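Local coordinates for transcriptional regulatory protein FixJ (Sinorhizobium meliloti, PDB 1DBW) that induces transcription of nitrogen-fixation genes when activated by its partner FixL, the piece here being its magnesium-binding receiver domain, at residues A[77-85]-A[98-106]. The protein carries 2 engineered substitutions. Residues are numbered along the deposited sequence; the frame is centred on the assembly and turned at random.
Sequences PSIVITGHG and AVDFIEKPF
Pro77 and Val99 touch through CB and CG2, and one residue on, Ser78 O accepts the backbone N-H of the same Val99 at 2.8 Å. Ile79 reaches over strand 100-103 with both branches: CD1 lies 3.9 Å from Asp100 CB, while CG2, anti to the backbone N, meets Ile102 CG1 at 3.8 Å. Helix 108-119 packs on this face through Ile111. Val80 turns to the other face, where its CG2 meets Ala98 CB; its main chain gives N-H to Asp100 O and takes that of Ile102, the alternation expected of parallel strands. Strands 78-82 and 100-103, joined through helix 87-95 in a beta-alpha-beta unit, are the last two of the doubly wound five-stranded sheet of the CheY-like receiver fold. Farther along, Ile81 CG2 is pressed against Lys104 CG at 3.3 Å, a tight carbon pair, and its CD1 approaches Phe106 CE2. Lys104 runs across Ile81 at about a right angle and bends at chi3 (-83°), its NZ forming a salt bridge with Asp54, a magnesium ligand and the predicted phosphorylation site. Thr82 bonds through N to Ile102 O and through O to Lys104 N. Past the strand, His84 ND1 donates to Lys104 O at 3.0 Å, in the carbonyl plane and on a lone pair. The extended Glu103 side chain passes Gly83 O to bring OE2 within 2.9 Å of Gly85 N, which meets it from above the carboxylate plane; an alanine in place of this glutamate would probably leave the N-H of Gly85 without its mate and the loop at Gly85 less firmly tied to strand 100-103.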
loop_
_atom_site.group_PDB
_atom_site.type_symbol
_atom_site.label_atom_id
_atom_site.label_comp_id
_atom_site.label_asym_id
_atom_site.label_seq_id
_atom_site.Cartn_x
_atom_site.Cartn_y
_atom_site.Cartn_z
ATOM N N PRO A 77 5.601 -2.786 -6.055
ATOM C CA PRO A 77 4.269 -2.511 -6.632
ATOM C C PRO A 77 3.389 -1.987 -5.517
ATOM O O PRO A 77 3.287 -2.616 -4.450
ATOM C CB PRO A 77 3.813 -3.894 -7.136
ATOM C CG PRO A 77 5.164 -4.624 -7.387
ATOM C CD PRO A 77 5.961 -4.215 -6.201
ATOM N N SER A 78 2.807 -0.795 -5.707
ATOM C CA SER A 78 2.013 -0.166 -4.639
ATOM C C SER A 78 0.594 0.294 -5.003
ATOM O O SER A 78 0.394 0.882 -6.074
ATOM C CB SER A 78 2.750 1.073 -4.096
ATOM O OG SER A 78 4.164 0.931 -4.083
ATOM N N ILE A 79 -0.339 0.088 -4.058
ATOM C CA ILE A 79 -1.736 0.477 -4.143
ATOM C C ILE A 79 -1.839 1.581 -3.104
ATOM O O ILE A 79 -1.488 1.399 -1.932
ATOM C CB ILE A 79 -2.643 -0.675 -3.717
ATOM C CG1 ILE A 79 -2.453 -1.865 -4.665
ATOM C CG2 ILE A 79 -4.108 -0.217 -3.718
ATOM C CD1 ILE A 79 -2.496 -1.446 -6.141
ATOM N N VAL A 80 -2.341 2.738 -3.511
ATOM C CA VAL A 80 -2.444 3.865 -2.574
ATOM C C VAL A 80 -3.921 4.062 -2.277
ATOM O O VAL A 80 -4.686 4.226 -3.175
ATOM C CB VAL A 80 -1.850 5.166 -3.208
ATOM C CG1 VAL A 80 -2.109 6.363 -2.297
ATOM C CG2 VAL A 80 -0.302 4.995 -3.429
ATOM N N ILE A 81 -4.315 3.903 -1.020
ATOM C CA ILE A 81 -5.712 4.093 -0.653
ATOM C C ILE A 81 -5.836 5.597 -0.467
ATOM O O ILE A 81 -5.073 6.206 0.311
ATOM C CB ILE A 81 -6.051 3.353 0.634
ATOM C CG1 ILE A 81 -5.994 1.853 0.359
ATOM C CG2 ILE A 81 -7.442 3.745 1.088
ATOM C CD1 ILE A 81 -6.103 1.000 1.633
ATOM N N THR A 82 -6.850 6.156 -1.108
ATOM C CA THR A 82 -7.039 7.600 -1.089
ATOM C C THR A 82 -8.341 8.046 -0.414
ATOM O O THR A 82 -9.312 7.286 -0.322
ATOM C CB THR A 82 -6.942 8.162 -2.547
ATOM O OG1 THR A 82 -7.946 7.547 -3.358
ATOM C CG2 THR A 82 -5.562 7.815 -3.179
ATOM N N GLY A 83 -8.349 9.302 0.031
ATOM C CA GLY A 83 -9.512 9.841 0.704
ATOM C C GLY A 83 -10.764 9.906 -0.140
ATOM O O GLY A 83 -10.702 10.060 -1.373
ATOM N N HIS A 84 -11.913 9.768 0.528
ATOM C CA HIS A 84 -13.190 9.837 -0.163
ATOM C C HIS A 84 -13.261 11.212 -0.845
ATOM O O HIS A 84 -13.010 12.237 -0.186
ATOM C CB HIS A 84 -14.353 9.693 0.818
ATOM C CG HIS A 84 -15.693 9.718 0.155
ATOM N ND1 HIS A 84 -16.055 8.815 -0.823
ATOM C CD2 HIS A 84 -16.745 10.566 0.293
ATOM C CE1 HIS A 84 -17.271 9.104 -1.258
ATOM N NE2 HIS A 84 -17.710 10.161 -0.599
ATOM N N GLY A 85 -13.515 11.195 -2.156
ATOM C CA GLY A 85 -13.620 12.407 -2.958
ATOM C C GLY A 85 -12.347 13.206 -3.185
ATOM O O GLY A 85 -12.399 14.307 -3.756
ATOM N N ALA A 98 2.123 4.495 -8.655
ATOM C CA ALA A 98 1.262 3.483 -8.034
ATOM C C ALA A 98 0.635 2.627 -9.134
ATOM O O ALA A 98 0.368 3.103 -10.232
ATOM C CB ALA A 98 0.145 4.190 -7.216
ATOM N N VAL A 99 0.478 1.336 -8.864
ATOM C CA VAL A 99 -0.148 0.403 -9.783
ATOM C C VAL A 99 -1.606 0.825 -9.888
ATOM O O VAL A 99 -2.223 0.729 -10.943
ATOM C CB VAL A 99 -0.099 -1.047 -9.210
ATOM C CG1 VAL A 99 -1.091 -1.966 -9.958
ATOM C CG2 VAL A 99 1.325 -1.594 -9.283
ATOM N N ASP A 100 -2.162 1.269 -8.769
ATOM C CA ASP A 100 -3.551 1.716 -8.740
ATOM C C ASP A 100 -3.823 2.485 -7.472
ATOM O O ASP A 100 -3.017 2.502 -6.552
ATOM C CB ASP A 100 -4.521 0.531 -8.805
ATOM C CG ASP A 100 -5.882 0.900 -9.438
ATOM O OD1 ASP A 100 -6.149 2.085 -9.777
ATOM O OD2 ASP A 100 -6.690 -0.025 -9.629
ATOM N N PHE A 101 -4.942 3.191 -7.467
ATOM C CA PHE A 101 -5.359 3.896 -6.271
ATOM C C PHE A 101 -6.716 3.286 -5.968
ATOM O O PHE A 101 -7.368 2.715 -6.858
ATOM C CB PHE A 101 -5.568 5.406 -6.508
ATOM C CG PHE A 101 -6.750 5.722 -7.388
ATOM C CD1 PHE A 101 -8.006 6.010 -6.834
ATOM C CD2 PHE A 101 -6.621 5.694 -8.781
ATOM C CE1 PHE A 101 -9.121 6.272 -7.669
ATOM C CE2 PHE A 101 -7.704 5.950 -9.606
ATOM C CZ PHE A 101 -8.968 6.243 -9.046
ATOM N N ILE A 102 -7.108 3.358 -4.711
ATOM C CA ILE A 102 -8.418 2.890 -4.308
ATOM C C ILE A 102 -9.024 3.942 -3.409
ATOM O O ILE A 102 -8.525 4.203 -2.334
ATOM C CB ILE A 102 -8.356 1.603 -3.512
ATOM C CG1 ILE A 102 -7.736 0.479 -4.364
ATOM C CG2 ILE A 102 -9.780 1.221 -3.048
ATOM C CD1 ILE A 102 -8.569 0.054 -5.537
ATOM N N GLU A 103 -10.129 4.527 -3.848
ATOM C CA GLU A 103 -10.810 5.554 -3.071
ATOM C C GLU A 103 -11.689 4.922 -1.976
ATOM O O GLU A 103 -12.402 3.947 -2.226
ATOM C CB GLU A 103 -11.682 6.388 -4.034
ATOM C CG GLU A 103 -12.488 7.487 -3.358
ATOM C CD GLU A 103 -13.478 8.166 -4.309
ATOM O OE1 GLU A 103 -13.506 7.870 -5.530
ATOM O OE2 GLU A 103 -14.267 8.986 -3.813
ATOM N N LYS A 104 -11.596 5.468 -0.766
ATOM C CA LYS A 104 -12.376 5.036 0.372
ATOM C C LYS A 104 -13.787 5.645 0.341
ATOM O O LYS A 104 -13.973 6.764 -0.164
ATOM C CB LYS A 104 -11.710 5.513 1.666
ATOM C CG LYS A 104 -10.376 4.899 1.942
ATOM C CD LYS A 104 -9.904 5.172 3.355
ATOM C CE LYS A 104 -9.240 6.527 3.478
ATOM N NZ LYS A 104 -8.594 6.649 4.803
ATOM N N PRO A 105 -14.803 4.889 0.806
ATOM C CA PRO A 105 -14.728 3.519 1.343
ATOM C C PRO A 105 -14.684 2.558 0.163
ATOM O O PRO A 105 -15.132 2.896 -0.958
ATOM C CB PRO A 105 -16.058 3.356 2.097
ATOM C CG PRO A 105 -16.541 4.779 2.316
ATOM C CD PRO A 105 -16.135 5.479 1.056
ATOM N N PHE A 106 -14.119 1.367 0.384
ATOM C CA PHE A 106 -14.036 0.381 -0.685
ATOM C C PHE A 106 -14.552 -0.967 -0.217
ATOM O O PHE A 106 -14.561 -1.239 0.980
ATOM C CB PHE A 106 -12.581 0.221 -1.155
ATOM C CG PHE A 106 -11.609 -0.025 -0.032
ATOM C CD1 PHE A 106 -11.465 -1.304 0.514
ATOM C CD2 PHE A 106 -10.891 1.017 0.532
ATOM C CE1 PHE A 106 -10.627 -1.545 1.613
ATOM C CE2 PHE A 106 -10.050 0.793 1.627
ATOM C CZ PHE A 106 -9.919 -0.499 2.173
#